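Japanin (Rhipicephalus appendiculatus, PDB 4BOE) binds cholesterol in a lipocalin pocket and, as a tick salivary protein, modulates the host immune response by blocking dendritic cell differentiation from monocytes. Local coordinates at residues A[76-79]-A[80-84]; A[86-89]-A[90-94]; A[125-128]-A[129-132]. All coordinates share one frame; numbering follows the deposited sequence. Where two conformers were deposited one is given.

Contact 1 of 3, residues A[76-79]-A[80-84]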
# COMPACT_ATOMS: atom_id res chain seq x y z
N VAL A 76 -8.77 -5.15 -7.11
CA VAL A 76 -9.10 -4.60 -5.79
C VAL A 76 -10.60 -4.35 -5.71
O VAL A 76 -11.13 -3.71 -6.60
CB VAL A 76 -8.27 -3.31 -5.49
CG1 VAL A 76 -8.70 -2.64 -4.17
CG2 VAL A 76 -6.77 -3.61 -5.48
N LYS A 77 -11.30 -4.90 -4.69
CA LYS A 77 -12.73 -4.62 -4.43
C LYS A 77 -12.72 -3.91 -3.07
O LYS A 77 -12.67 -4.54 -2.02
CB LYS A 77 -13.62 -5.88 -4.40
CG LYS A 77 -13.86 -6.46 -5.77
CD LYS A 77 -14.96 -7.55 -5.83
CE LYS A 77 -14.90 -8.60 -4.75
NZ LYS A 77 -15.87 -9.71 -4.98
N ALA A 78 -12.61 -2.62 -3.12
CA ALA A 78 -12.54 -1.80 -1.93
C ALA A 78 -13.92 -1.42 -1.43
O ALA A 78 -14.86 -1.26 -2.21
CB ALA A 78 -11.72 -0.54 -2.20
N SER A 79 -14.03 -1.24 -0.10
CA SER A 79 -15.27 -0.79 0.50
C SER A 79 -15.66 0.57 -0.09
O SER A 79 -14.85 1.32 -0.64
CB SER A 79 -15.13 -0.66 2.01
OG SER A 79 -14.25 0.41 2.33
N ASP A 80 -16.93 0.88 0.03
CA ASP A 80 -17.46 2.15 -0.44
C ASP A 80 -16.70 3.33 0.21
O ASP A 80 -16.37 4.31 -0.47
CB ASP A 80 -18.95 2.20 -0.10
CG ASP A 80 -19.61 3.43 -0.62
OD1 ASP A 80 -19.43 4.51 -0.01
OD2 ASP A 80 -20.28 3.34 -1.67
N TYR A 81 -16.42 3.23 1.51
CA TYR A 81 -15.68 4.27 2.23
C TYR A 81 -14.29 4.49 1.62
O TYR A 81 -13.89 5.64 1.42
CB TYR A 81 -15.55 3.86 3.74
CG TYR A 81 -14.96 4.96 4.59
CD1 TYR A 81 -13.59 5.17 4.65
CD2 TYR A 81 -15.78 5.85 5.28
CE1 TYR A 81 -13.06 6.27 5.31
CE2 TYR A 81 -15.26 6.89 6.02
CZ TYR A 81 -13.89 7.09 6.06
OH TYR A 81 -13.40 8.17 6.76
N VAL A 82 -13.54 3.40 1.39
CA VAL A 82 -12.18 3.44 0.84
C VAL A 82 -12.19 3.95 -0.61
O VAL A 82 -11.31 4.71 -1.00
CB VAL A 82 -11.48 2.07 0.99
CG1 VAL A 82 -10.18 2.00 0.19
CG2 VAL A 82 -11.24 1.74 2.46
N ARG A 83 -13.18 3.52 -1.41
CA ARG A 83 -13.33 4.01 -2.78
C ARG A 83 -13.72 5.50 -2.82
O ARG A 83 -13.17 6.27 -3.60
CB ARG A 83 -14.37 3.18 -3.53
CG ARG A 83 -13.90 1.79 -3.83
CD ARG A 83 -14.84 1.03 -4.73
NE ARG A 83 -16.00 0.49 -4.01
CZ ARG A 83 -17.26 0.92 -4.10
NH1 ARG A 83 -17.57 1.95 -4.89
NH2 ARG A 83 -18.22 0.34 -3.39
N ASP A 84 -14.64 5.90 -1.94
CA ASP A 84 -15.12 7.28 -1.85
C ASP A 84 -14.03 8.26 -1.35
O ASP A 84 -13.83 9.32 -1.94
CB ASP A 84 -16.37 7.32 -0.90
CG ASP A 84 -17.16 8.61 -0.81
OD1 ASP A 84 -16.91 9.52 -1.63
OD2 ASP A 84 -18.08 8.69 0.05
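Arg83 reaches back from the first turn of helix 80-85 to the end of strand 73-78, where its NE donates to the backbone O of Ala78 at 2.8 Å. The acceptor lies at the edge of the guanidinium, only 9° out of its plane, while on the carbonyl the donor sits tilted from the plane. One residue along, the main-chain N of Arg83 binds Ser79 O at 2.9 Å, the first such bond of the helix, so backbone and side chain of one arginine hold two successive carbonyls. The CA of Asp80 lies against one face of the guanidinium, offset toward its rim. A bend in the arginine chain at chi3 turns NE back toward the strand, and CG of Arg83 packs on CB of Ala78 at 3.6 Å. Alanine suits this place because a methyl is small enough to sit between that CG and CG1 of Val82, which it touches at 3.8 Å.

Ser79 is the N-cap residue: its OG accepts from the N of Val82 at 3.2 Å with an N-H...O angle of 164°. OG stands between the residue's own N and carbonyl carbon, facing the first turn of the helix, and it also makes a weak bond to Ala62 O. The directions of strand 76-78 and helix 80-84 differ by 103°, a sharp corner. Val82 faces inward onto Leu45 and Ala88, whereas Tyr81 reaches Tyr47 of strand 40-49.

The chemistry is that of a helix start: a serine oxygen takes up an amide that has no preceding turn to bind, and the arginine covers a strand-end carbonyl, so that the chain can leave the sheet and begin a helix within one residue.

Contact 2 of 3, residues A[86-89]-A[90-94]; sequences LGAK and PDYFI. With CLR (cholesterol), chain C.
With chi1 at -73°, CG of Tyr92 stands beside its own backbone N and anti to the carbonyl carbon, which directs the ring back along the chain to the N-H of Lys89. There OH accepts from Lys89 N at 3.1 Å, in a nearly straight bond of 164°. The Lys89 chain bends at chi2 as well; its CG passes 3.7 Å from the Tyr92 OH, the two side chains crossing at about a right angle, and NZ curls back to Gly87 O at 3.3 Å. A water at the edge of the tyrosine ring, in its plane, lies 2.6 Å from OH and donates to the same Gly87 O, so phenol, lysine and water probably help to hold the loop. Gly87 has a positive phi of 67°, which glycine adopts readily as the chain leaves helix 80-85.

This loop leads into strand 91-98 of the lipocalin barrel, and its inner side lines the cholesterol pocket. Leu86 O and the CA of Ala88 approach the sterol methyl C18, the former at 3.6 Å, while Tyr92 OH comes within 3.8 Å of C16. The small side chain of Ala88 is consistent with so close an approach of the backbone to the sterol. On the outer side, Asp91 forms a salt bridge with Arg75 of the adjoining strand.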
# COMPACT_ATOMS: atom_id res chain seq x y z
N LEU A 86 -10.39 7.46 -0.20
CA LEU A 86 -8.96 7.24 -0.39
C LEU A 86 -8.59 6.95 -1.83
O LEU A 86 -7.43 6.70 -2.13
CB LEU A 86 -8.51 6.14 0.59
CG LEU A 86 -8.61 6.56 2.06
CD1 LEU A 86 -8.50 5.42 2.95
CD2 LEU A 86 -7.56 7.59 2.44
N GLY A 87 -9.56 7.08 -2.74
CA GLY A 87 -9.36 6.96 -4.18
C GLY A 87 -8.99 5.57 -4.67
O GLY A 87 -8.37 5.49 -5.72
N ALA A 88 -9.32 4.49 -3.94
CA ALA A 88 -8.96 3.15 -4.41
C ALA A 88 -9.63 2.81 -5.76
O ALA A 88 -10.82 3.08 -5.95
CB ALA A 88 -9.32 2.10 -3.38
N LYS A 89 -8.84 2.25 -6.69
CA LYS A 89 -9.27 1.85 -8.04
C LYS A 89 -9.59 0.35 -8.05
O LYS A 89 -9.15 -0.37 -7.15
CB LYS A 89 -8.14 2.12 -9.04
CG LYS A 89 -7.63 3.55 -9.05
CD LYS A 89 -8.69 4.56 -9.42
CE LYS A 89 -8.12 5.94 -9.65
NZ LYS A 89 -8.65 6.93 -8.66
N PRO A 90 -10.32 -0.13 -9.09
CA PRO A 90 -10.62 -1.56 -9.15
C PRO A 90 -9.45 -2.43 -9.63
O PRO A 90 -9.48 -3.63 -9.41
CB PRO A 90 -11.84 -1.66 -10.08
CG PRO A 90 -11.96 -0.38 -10.75
CD PRO A 90 -11.10 0.64 -10.09
N ASP A 91 -8.40 -1.84 -10.21
CA ASP A 91 -7.23 -2.59 -10.67
C ASP A 91 -5.98 -1.75 -10.59
O ASP A 91 -6.03 -0.56 -10.77
CB ASP A 91 -7.36 -3.02 -12.15
CG ASP A 91 -8.60 -3.80 -12.51
OD1 ASP A 91 -8.59 -5.04 -12.31
OD2 ASP A 91 -9.55 -3.20 -13.04
N TYR A 92 -4.85 -2.41 -10.36
CA TYR A 92 -3.54 -1.79 -10.34
C TYR A 92 -2.59 -2.62 -11.16
O TYR A 92 -2.71 -3.83 -11.21
CB TYR A 92 -3.00 -1.69 -8.91
CG TYR A 92 -3.71 -0.64 -8.11
CD1 TYR A 92 -3.36 0.70 -8.23
CD2 TYR A 92 -4.78 -0.96 -7.29
CE1 TYR A 92 -4.05 1.69 -7.55
CE2 TYR A 92 -5.51 0.03 -6.63
CZ TYR A 92 -5.13 1.35 -6.75
OH TYR A 92 -5.83 2.31 -6.09
N PHE A 93 -1.62 -1.95 -11.77
CA PHE A 93 -0.58 -2.61 -12.53
C PHE A 93 0.54 -2.97 -11.55
O PHE A 93 0.96 -2.12 -10.77
CB PHE A 93 -0.09 -1.64 -13.60
CG PHE A 93 1.06 -2.12 -14.43
CD1 PHE A 93 1.20 -3.45 -14.76
CD2 PHE A 93 1.98 -1.22 -14.95
CE1 PHE A 93 2.26 -3.88 -15.55
CE2 PHE A 93 3.03 -1.66 -15.73
CZ PHE A 93 3.17 -2.98 -16.02
N ILE A 94 0.98 -4.23 -11.57
CA ILE A 94 2.07 -4.71 -10.71
C ILE A 94 3.37 -4.48 -11.49
O ILE A 94 3.62 -5.16 -12.49
CB ILE A 94 1.90 -6.21 -10.33
CG1 ILE A 94 0.59 -6.40 -9.55
CG2 ILE A 94 3.12 -6.67 -9.50
CD1 ILE A 94 0.05 -7.83 -9.58
C1 CLR C . -2.92 7.19 1.45
C2 CLR C . -2.54 8.62 1.82
C3 CLR C . -1.23 9.03 1.17
C4 CLR C . -1.30 8.87 -0.33
C5 CLR C . -1.78 7.49 -0.75
C6 CLR C . -1.10 6.80 -1.66
C7 CLR C . -1.47 5.44 -2.16
C8 CLR C . -2.90 5.05 -1.81
C9 CLR C . -3.19 5.43 -0.34
C10 CLR C . -3.04 6.96 -0.07
C11 CLR C . -4.54 4.86 0.15
C12 CLR C . -4.71 3.37 -0.14
C13 CLR C . -4.50 3.02 -1.62
C14 CLR C . -3.11 3.55 -2.01
C15 CLR C . -2.85 2.94 -3.39
C16 CLR C . -3.43 1.53 -3.24
C17 CLR C . -4.28 1.52 -1.95
C18 CLR C . -5.63 3.62 -2.48
C19 CLR C . -4.25 7.77 -0.60
C20 CLR C . -5.50 0.58 -2.05
C21 CLR C . -6.34 0.55 -0.76
C22 CLR C . -5.06 -0.84 -2.44
C23 CLR C . -3.87 -1.45 -1.66
C24 CLR C . -3.55 -2.84 -2.11
C25 CLR C . -2.29 -3.53 -1.64
C26 CLR C . -1.29 -2.83 -0.75
C27 CLR C . -2.40 -5.01 -1.35
O1 CLR C . -0.99 10.42 1.46
O HOH W 1 -5.28 4.90 -6.03

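Contact 3 of 3, residues A[125-128]-A[129-132]. With NAG (2-acetamido-2-deoxy-beta-D-glucopyranose), chain B.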
# COMPACT_ATOMS: atom_id res chain seq x y z
N ARG A 125 14.72 0.91 6.63
CA ARG A 125 15.78 0.97 5.64
C ARG A 125 15.38 0.28 4.36
O ARG A 125 15.47 -0.94 4.24
CB ARG A 125 17.14 0.40 6.15
CG ARG A 125 17.10 -0.63 7.29
CD ARG A 125 16.41 -1.96 7.00
NE ARG A 125 16.51 -2.84 8.17
CZ ARG A 125 16.52 -4.18 8.17
NH1 ARG A 125 16.42 -4.85 7.02
NH2 ARG A 125 16.62 -4.85 9.31
N ILE A 126 14.98 1.08 3.39
CA ILE A 126 14.58 0.59 2.08
C ILE A 126 15.85 0.15 1.37
O ILE A 126 16.77 0.94 1.30
CB ILE A 126 13.85 1.72 1.27
CG1 ILE A 126 12.60 2.30 2.03
CG2 ILE A 126 13.44 1.22 -0.13
CD1 ILE A 126 11.45 1.37 2.22
N PRO A 127 15.92 -1.07 0.82
CA PRO A 127 17.12 -1.47 0.05
C PRO A 127 17.36 -0.49 -1.14
O PRO A 127 16.39 0.03 -1.71
CB PRO A 127 16.77 -2.87 -0.44
CG PRO A 127 15.75 -3.36 0.50
CD PRO A 127 14.95 -2.18 0.92
N GLU A 128 18.63 -0.23 -1.50
CA GLU A 128 19.00 0.70 -2.59
C GLU A 128 18.38 0.34 -3.94
O GLU A 128 17.99 1.23 -4.69
CB GLU A 128 20.54 0.79 -2.79
CG GLU A 128 21.23 1.76 -1.84
CD GLU A 128 22.73 1.88 -2.03
OE1 GLU A 128 23.28 1.24 -2.96
OE2 GLU A 128 23.37 2.62 -1.24
N THR A 129 18.30 -0.94 -4.23
CA THR A 129 17.74 -1.41 -5.50
C THR A 129 16.24 -1.08 -5.65
O THR A 129 15.81 -0.75 -6.74
CB THR A 129 17.93 -2.92 -5.61
OG1 THR A 129 17.39 -3.52 -4.42
CG2 THR A 129 19.39 -3.31 -5.79
N ILE A 130 15.45 -1.23 -4.58
CA ILE A 130 14.01 -0.95 -4.58
C ILE A 130 13.82 0.53 -4.66
O ILE A 130 12.95 1.00 -5.37
CB ILE A 130 13.32 -1.53 -3.31
CG1 ILE A 130 13.37 -3.04 -3.38
CG2 ILE A 130 11.85 -1.07 -3.16
CD1 ILE A 130 13.19 -3.70 -2.07
N ASN A 131 14.62 1.25 -3.90
CA ASN A 131 14.58 2.72 -3.87
C ASN A 131 14.89 3.28 -5.26
O ASN A 131 14.19 4.17 -5.74
CB ASN A 131 15.60 3.25 -2.83
CG ASN A 131 15.49 4.72 -2.67
OD1 ASN A 131 14.40 5.23 -2.40
ND2 ASN A 131 16.59 5.44 -2.88
N ARG A 132 15.92 2.74 -5.92
CA ARG A 132 16.28 3.12 -7.27
C ARG A 132 15.12 2.84 -8.25
O ARG A 132 14.73 3.73 -9.00
CB ARG A 132 17.60 2.43 -7.70
CG ARG A 132 18.00 2.75 -9.13
CD ARG A 132 19.36 2.18 -9.45
NE ARG A 132 19.75 2.48 -10.82
CZ ARG A 132 20.14 3.67 -11.28
NH1 ARG A 132 20.21 4.72 -10.46
NH2 ARG A 132 20.46 3.82 -12.55
C1 NAG B . 16.60 6.87 -2.75
C2 NAG B . 17.66 7.33 -1.75
C3 NAG B . 17.60 8.85 -1.67
C4 NAG B . 17.78 9.46 -3.06
C5 NAG B . 16.72 8.89 -4.00
C6 NAG B . 16.85 9.37 -5.42
C7 NAG B . 18.00 5.58 -0.03
C8 NAG B . 17.42 4.98 1.22
N2 NAG B . 17.44 6.74 -0.44
O3 NAG B . 18.61 9.30 -0.78
O4 NAG B . 17.67 10.88 -3.01
O5 NAG B . 16.81 7.46 -4.02
O6 NAG B . 18.21 9.35 -5.87
O7 NAG B . 18.89 5.01 -0.66
O HOH W 2 19.02 4.10 -3.89
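From Pro127, the N-cap residue, the chain winds straight into helix 128-137: Asn131 N donates to Pro127 O at 3.1 Å and Arg132 N to Glu128 O at 2.8 Å, while Ile130 N adds a weak bond to Pro127 O. Proline fits a helix start, since its ring nitrogen has no hydrogen to offer and none is needed there. The ring also serves as a packing surface. Its CG touches CD1 of Ile130 at 3.6 Å, the two side chains running side by side and pointing the same way. Ile126, the residue before Pro127, adds its CG2, 4.1 Å from CG2 of Ile130 and 4.0 Å from CB of Asn131, whose side chain it crosses at about a right angle. Branched isoleucines give this inner flank broad apolar contact.

Asn131 carries the glycan: ND2 is bonded to C1 of the N-acetylglucosamine at 1.4 Å. Its CG is anti to the backbone N (chi1 -174°), which carries the amide away from the helix backbone toward the sugar. The remaining hydrogen of the glycosylated ND2 goes to a water 3.0 Å away. That water donates in turn to Glu128 O, and weakly to the sugar's acetamide O7, so it bridges helix backbone, side-chain amide and sugar and may help to orient the acetamide. The sequence Asn-Arg-Thr is the expected sequon for N-glycosylation. Exposed Glu128 and Arg132 suit the solvent side, and a fucose of the glycan touches Arg132.

Behind the apolar flank, Ile126 lies on Val118 and Ile130 on Leu116, both of strand 114-118, and Tyr122 meets Pro127 and Ile130, so that the helix rests against the outside of the barrel with its glycan carried clear of it.

Overall arrangement
The three contacts come one after another along the chain. Contacts 1 and 2 have centres about 10 Å apart and touch: Val76 N lies 2.8 Å from Pro90 O in a probable hydrogen bond, and Ala88 CB packs on both Ala78 and Val82. Together they follow the chain out of strand 73-78, through helix 80-85 and back into its sheet neighbour 91-98, shaping one part of the barrel beside the cholesterol. Contact 3 belongs to helix 128-137, its centre about 30 Å from that of contact 1, on the opposite side of the chain's centre, and about 23 Å from that of contact 2. Sterol-lining loop and glycosylated helix are thus separate regions of one lipocalin.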